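Local atomic coordinates of histidine triad (HIT) protein (Marinobacter aquaeolei, PDB entry 3OHE), a protein that binds calcium ions and, as a member of the histidine triad family, probably acts as a hydrolase on nucleotide-like substrates. Residues T13-E18 against D23-N28; H93-Y98 against G106-K111. All coordinates share one frame; numbering follows the deposited sequence. Where two conformers were deposited one is given.

Following the chain from its N terminus, contact 1 comes first: strand 13-18 turns back through three intervening residues onto strand 22-27, closing a beta hairpin at one edge of a five-stranded antiparallel sheet. The chain then runs through strand 34-39, helix 52-72 and strand 77-82 before contact 2 opens. There strand 92-97 is joined by the loop segment 106-111, with seven residues between the two segments. The two closures are in series, neither nested nor crossed, and their centres lie about 17 Å apart on opposite sides of the chain's centre. They nevertheless meet through one packing contact, M27 CE to H93 CE1 at 3.9 Å, across strand 34-39, which separates their strands in the sheet.

Contact 1: residues T13-E18 against D23-N28; sequences THKLGE and DVLLMN. With CA (calcium ion), chain C.
A chi1 of -165° swings the N28 amide away from its own backbone N and across to the imidazole of H14, whose own CG lies anti to the carbonyl carbon. Ring and amide planes are 65° apart, and N28 CG comes to 3.4 Å from H14 NE2. Water 2, in the ring plane at the edge, joins H14 NE2 (2.9 Å) to N28 ND2, while N28 OD1 accepts from the backbone N of Y117.

H14 and L26 form an antiparallel hydrogen-bonded pair; the L26 N to H14 O bond is short (2.8 Å) and nearly straight (170°). The pairing continues through K15 and L25, then slips by one between K15 and G17: L16 N donates to V24 O at 2.8 Å and G17 N adds a weak bond to that same oxygen at 3.3 Å. Two residues facing one identify a classic beta bulge, set in the edge hairpin of the HIT-fold sheet. L16 thereby turns toward the partner strand, placing CD1 3.8 Å from L26 CB, beneath helix 119-135.

K15 passes L25 CD2, and its extended chain takes NZ to E18 OE2 (2.9 Å) in a salt bridge. Water 4 donates to both E18 OE2 and D23 OD1, which probably eases the approach of two like charges; D23 OD1 has its salt bridge with R40. At the start of the hairpin, T13 O binds the calcium ion at 2.5 Å, alongside A10 O and waters 1, 3 and 5.

Contact 2: residues H93-Y98 against G106-K111; sequences HHIVRY and GPVWGK
G106 meets R97 through its carbonyl oxygen, fastening the loop to strand 92-97 of the histidine triad sheet; this strand carries H93 and, with H91 just before it, is consistent with the family's histidine triad motif. Both terminal nitrogens of R97 converge end-on upon this single acceptor, NH1 at 2.8 Å and NH2 at 2.9 Å from G106 O. The oxygen lies only 2° out of the guanidinium plane. Successive bends at chi2 and chi3 fold the arginine chain to present this end, and D101, bonded to NE, together with N79, bonded to NH1, helps fix the group's rotation.

P107 turns away from the strand and packs on W109 of the second subunit. V108 then points back: its two methyls divide the work, CG1 resting over one face of the R97 guanidinium, 3.3 Å above the plane and offset toward the rim, and CG2 meeting I95 CD1 at 3.5 Å.

W109 continues the cover along the strand. Its CZ2 is 3.7 Å from the same I95 CD1, and its edge is directed at the face of H93 in a T-shaped pair with planes at 64°; NE1 sits 3.9 Å above the centre of the imidazole. W34 flanks both rings and bonds to H93 ND1. G110, with phi 87°, takes the third position of the type II turn V108-K111, closed by K111 N to V108 O at 3.2 Å.

Contact 1: residues T13-E18 against D23-N28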
loop_
_atom_site.group_PDB
_atom_site.type_symbol
_atom_site.label_atom_id
_atom_site.label_comp_id
_atom_site.label_asym_id
_atom_site.label_seq_id
_atom_site.Cartn_x
_atom_site.Cartn_y
_atom_site.Cartn_z
ATOM N N THR A 13 -6.285 -1.275 18.139
ATOM C CA THR A 13 -7.508 -1.352 17.326
ATOM C C THR A 13 -8.712 -1.821 18.124
ATOM O O THR A 13 -8.595 -2.349 19.249
ATOM C CB THR A 13 -7.329 -2.307 16.124
ATOM O OG1 THR A 13 -7.237 -3.652 16.621
ATOM C CG2 THR A 13 -6.162 -1.986 15.229
ATOM N N HIS A 14 -9.873 -1.594 17.535
ATOM C CA HIS A 14 -11.139 -2.227 17.947
ATOM C C HIS A 14 -11.607 -3.165 16.837
ATOM O O HIS A 14 -11.491 -2.835 15.673
ATOM C CB HIS A 14 -12.202 -1.164 18.190
ATOM C CG HIS A 14 -11.878 -0.256 19.325
ATOM N ND1 HIS A 14 -11.686 -0.711 20.616
ATOM C CD2 HIS A 14 -11.704 1.087 19.363
ATOM C CE1 HIS A 14 -11.430 0.328 21.400
ATOM N NE2 HIS A 14 -11.450 1.428 20.667
ATOM N N LYS A 15 -12.121 -4.337 17.184
ATOM C CA LYS A 15 -12.554 -5.288 16.171
ATOM C C LYS A 15 -13.934 -4.918 15.599
ATOM O O LYS A 15 -14.929 -4.859 16.326
ATOM C CB LYS A 15 -12.564 -6.722 16.714
ATOM C CG LYS A 15 -12.811 -7.798 15.639
ATOM C CD LYS A 15 -13.045 -9.171 16.251
ATOM C CE LYS A 15 -13.386 -10.222 15.188
ATOM N NZ LYS A 15 -13.944 -11.503 15.780
ATOM N N LEU A 16 -13.986 -4.711 14.291
ATOM C CA LEU A 16 -15.216 -4.384 13.581
ATOM C C LEU A 16 -15.991 -5.615 13.123
ATOM O O LEU A 16 -17.241 -5.594 13.083
ATOM C CB LEU A 16 -14.902 -3.536 12.354
ATOM C CG LEU A 16 -14.347 -2.152 12.639
ATOM C CD1 LEU A 16 -13.661 -1.575 11.377
ATOM C CD2 LEU A 16 -15.470 -1.217 13.137
ATOM N N GLY A 17 -15.282 -6.676 12.747
ATOM C CA GLY A 17 -15.924 -7.870 12.212
ATOM C C GLY A 17 -14.909 -8.745 11.518
ATOM O O GLY A 17 -13.686 -8.605 11.752
ATOM N N GLU A 18 -15.427 -9.653 10.701
ATOM C CA GLU A 18 -14.612 -10.654 10.017
ATOM C C GLU A 18 -15.043 -10.746 8.564
ATOM O O GLU A 18 -16.234 -10.949 8.278
ATOM C CB GLU A 18 -14.842 -12.048 10.636
ATOM C CG GLU A 18 -14.509 -12.121 12.099
ATOM C CD GLU A 18 -14.888 -13.430 12.780
ATOM O OE1 GLU A 18 -15.727 -14.177 12.239
ATOM O OE2 GLU A 18 -14.329 -13.655 13.875
ATOM N N ASP A 23 -9.424 -10.626 9.740
ATOM C CA ASP A 23 -9.991 -9.790 10.788
ATOM C C ASP A 23 -10.037 -8.355 10.296
ATOM O O ASP A 23 -9.082 -7.846 9.695
ATOM C CB ASP A 23 -9.151 -9.896 12.075
ATOM C CG ASP A 23 -9.379 -11.202 12.838
ATOM O OD1 ASP A 23 -10.303 -11.995 12.515
ATOM O OD2 ASP A 23 -8.619 -11.445 13.833
ATOM N N VAL A 24 -11.157 -7.687 10.579
ATOM C CA VAL A 24 -11.389 -6.323 10.137
ATOM C C VAL A 24 -11.337 -5.448 11.365
ATOM O O VAL A 24 -12.201 -5.584 12.262
ATOM C CB VAL A 24 -12.723 -6.167 9.380
ATOM C CG1 VAL A 24 -12.827 -4.742 8.779
ATOM C CG2 VAL A 24 -12.860 -7.219 8.301
ATOM N N LEU A 25 -10.320 -4.578 11.446
ATOM C CA LEU A 25 -10.000 -3.826 12.645
ATOM C C LEU A 25 -10.097 -2.340 12.378
ATOM O O LEU A 25 -9.658 -1.857 11.356
ATOM C CB LEU A 25 -8.592 -4.200 13.111
ATOM C CG LEU A 25 -8.280 -5.688 13.319
ATOM C CD1 LEU A 25 -6.833 -5.820 13.794
ATOM C CD2 LEU A 25 -9.303 -6.376 14.292
ATOM N N LEU A 26 -10.628 -1.614 13.354
ATOM C CA LEU A 26 -10.654 -0.161 13.336
ATOM C C LEU A 26 -9.399 0.363 14.037
ATOM O O LEU A 26 -9.203 0.090 15.219
ATOM C CB LEU A 26 -11.859 0.344 14.111
ATOM C CG LEU A 26 -12.089 1.862 14.183
ATOM C CD1 LEU A 26 -12.426 2.411 12.782
ATOM C CD2 LEU A 26 -13.198 2.150 15.223
HETATM N N MSE A 27 -8.556 1.093 13.339
HETATM C CA MSE A 27 -7.412 1.752 14.005
HETATM C C MSE A 27 -7.982 2.746 14.996
HETATM O O MSE A 27 -8.817 3.558 14.618
HETATM C CB MSE A 27 -6.484 2.429 12.987
HETATM C CG MSE A 27 -5.252 3.023 13.626
HETATM SE SE MSE A 27 -4.038 1.690 14.370
HETATM C CE MSE A 27 -2.858 1.600 12.854
ATOM N N ASN A 28 -7.531 2.666 16.256
ATOM C CA ASN A 28 -8.122 3.470 17.321
ATOM C C ASN A 28 -7.590 4.909 17.382
ATOM O O ASN A 28 -7.053 5.347 18.401
ATOM C CB ASN A 28 -7.951 2.769 18.683
ATOM C CG ASN A 28 -8.844 3.363 19.737
ATOM O OD1 ASN A 28 -9.871 3.988 19.432
ATOM N ND2 ASN A 28 -8.450 3.201 20.986
HETATM CA CA CA C . -8.527 -4.472 20.540
HETATM O O HOH W 1 -8.830 -5.450 18.083
HETATM O O HOH W 2 -11.103 3.697 22.407
HETATM O O HOH W 3 -10.628 -3.381 21.485
HETATM O O HOH W 4 -11.642 -13.545 14.250
HETATM O O HOH W 5 -7.707 -5.458 22.515
#

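Contact 2: residues H93-Y98 against G106-K111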
loop_
_atom_site.group_PDB
_atom_site.type_symbol
_atom_site.label_atom_id
_atom_site.label_comp_id
_atom_site.label_asym_id
_atom_site.label_seq_id
_atom_site.Cartn_x
_atom_site.Cartn_y
_atom_site.Cartn_z
ATOM N N HIS A 93 -3.494 -1.463 5.620
ATOM C CA HIS A 93 -4.130 -0.191 6.010
ATOM C C HIS A 93 -4.997 0.357 4.906
ATOM O O HIS A 93 -4.579 0.373 3.759
ATOM C CB HIS A 93 -3.054 0.862 6.303
ATOM C CG HIS A 93 -2.121 0.510 7.405
ATOM N ND1 HIS A 93 -2.468 0.652 8.724
ATOM C CD2 HIS A 93 -0.841 0.091 7.368
ATOM C CE1 HIS A 93 -1.434 0.298 9.461
ATOM N NE2 HIS A 93 -0.437 -0.049 8.666
ATOM N N HIS A 94 -6.189 0.836 5.275
ATOM C CA HIS A 94 -7.119 1.520 4.369
ATOM C C HIS A 94 -7.566 2.810 5.054
ATOM O O HIS A 94 -8.280 2.751 6.057
ATOM C CB HIS A 94 -8.343 0.646 4.064
ATOM C CG HIS A 94 -8.015 -0.689 3.494
ATOM N ND1 HIS A 94 -7.506 -1.717 4.247
ATOM C CD2 HIS A 94 -8.088 -1.146 2.232
ATOM C CE1 HIS A 94 -7.282 -2.753 3.452
ATOM N NE2 HIS A 94 -7.631 -2.439 2.224
ATOM N N ILE A 95 -7.085 3.936 4.534
ATOM C CA ILE A 95 -7.285 5.231 5.211
ATOM C C ILE A 95 -7.991 6.186 4.248
ATOM O O ILE A 95 -7.512 6.414 3.135
ATOM C CB ILE A 95 -5.962 5.834 5.673
ATOM C CG1 ILE A 95 -5.126 4.799 6.461
ATOM C CG2 ILE A 95 -6.230 7.091 6.526
ATOM C CD1 ILE A 95 -3.710 5.218 6.753
ATOM N N VAL A 96 -9.158 6.675 4.646
ATOM C CA VAL A 96 -9.859 7.705 3.877
ATOM C C VAL A 96 -9.228 9.058 4.140
ATOM O O VAL A 96 -9.051 9.449 5.289
ATOM C CB VAL A 96 -11.371 7.734 4.223
ATOM C CG1 VAL A 96 -12.062 8.855 3.432
ATOM C CG2 VAL A 96 -12.021 6.412 3.964
ATOM N N ARG A 97 -8.880 9.750 3.056
ATOM C CA ARG A 97 -8.267 11.073 3.155
ATOM C C ARG A 97 -9.187 12.153 2.594
ATOM O O ARG A 97 -10.007 11.885 1.694
ATOM C CB ARG A 97 -6.938 11.113 2.367
ATOM C CG ARG A 97 -5.945 10.065 2.776
ATOM C CD ARG A 97 -5.530 10.151 4.233
ATOM N NE ARG A 97 -5.001 11.473 4.571
ATOM C CZ ARG A 97 -3.743 11.843 4.411
ATOM N NH1 ARG A 97 -2.849 11.023 3.926
ATOM N NH2 ARG A 97 -3.376 13.079 4.730
ATOM N N TYR A 98 -9.009 13.362 3.122
ATOM C CA TYR A 98 -9.760 14.525 2.699
ATOM C C TYR A 98 -8.769 15.657 2.475
ATOM O O TYR A 98 -7.839 15.813 3.245
ATOM C CB TYR A 98 -10.774 14.967 3.754
ATOM C CG TYR A 98 -11.721 13.886 4.215
ATOM C CD1 TYR A 98 -12.923 13.676 3.580
ATOM C CD2 TYR A 98 -11.427 13.110 5.309
ATOM C CE1 TYR A 98 -13.789 12.680 4.021
ATOM C CE2 TYR A 98 -12.260 12.148 5.754
ATOM C CZ TYR A 98 -13.467 11.944 5.130
ATOM O OH TYR A 98 -14.302 10.956 5.606
ATOM N N GLY A 106 0.379 15.032 2.895
ATOM C CA GLY A 106 1.305 14.018 3.334
ATOM C C GLY A 106 0.661 12.763 3.912
ATOM O O GLY A 106 -0.565 12.700 4.061
ATOM N N PRO A 107 1.484 11.763 4.263
ATOM C CA PRO A 107 0.981 10.547 4.865
ATOM C C PRO A 107 0.537 10.791 6.308
ATOM O O PRO A 107 0.983 11.758 6.954
ATOM C CB PRO A 107 2.191 9.610 4.822
ATOM C CG PRO A 107 3.406 10.531 4.757
ATOM C CD PRO A 107 2.961 11.736 4.052
ATOM N N VAL A 108 -0.329 9.921 6.812
ATOM C CA VAL A 108 -0.836 10.076 8.158
ATOM C C VAL A 108 0.093 9.545 9.228
ATOM O O VAL A 108 0.065 10.056 10.368
ATOM C CB VAL A 108 -2.245 9.441 8.330
ATOM C CG1 VAL A 108 -3.235 9.976 7.274
ATOM C CG2 VAL A 108 -2.192 7.923 8.377
ATOM N N TRP A 109 0.906 8.527 8.940
ATOM C CA TRP A 109 1.611 7.781 10.014
ATOM C C TRP A 109 2.669 8.615 10.770
ATOM O O TRP A 109 3.676 8.963 10.168
ATOM C CB TRP A 109 2.262 6.497 9.452
ATOM C CG TRP A 109 1.317 5.588 8.727
ATOM C CD1 TRP A 109 0.455 4.675 9.273
ATOM C CD2 TRP A 109 1.139 5.503 7.310
ATOM N NE1 TRP A 109 -0.261 4.043 8.284
ATOM C CE2 TRP A 109 0.155 4.524 7.068
ATOM C CE3 TRP A 109 1.727 6.151 6.218
ATOM C CZ2 TRP A 109 -0.266 4.199 5.795
ATOM C CZ3 TRP A 109 1.321 5.799 4.949
ATOM C CH2 TRP A 109 0.325 4.848 4.749
ATOM N N GLY A 110 2.434 8.934 12.060
ATOM C CA GLY A 110 3.369 9.726 12.877
ATOM C C GLY A 110 3.206 11.234 12.778
ATOM O O GLY A 110 4.024 11.973 13.329
ATOM N N LYS A 111 2.165 11.712 12.094
ATOM C CA LYS A 111 1.883 13.154 12.022
ATOM C C LYS A 111 1.586 13.777 13.405
ATOM O O LYS A 111 2.097 14.855 13.732
ATOM C CB LYS A 111 0.705 13.443 11.073
ATOM C CG LYS A 111 0.242 14.918 11.030
ATOM C CD LYS A 111 1.208 15.821 10.258
ATOM C CE LYS A 111 0.729 17.270 10.298
ATOM N NZ LYS A 111 1.371 18.146 9.264
#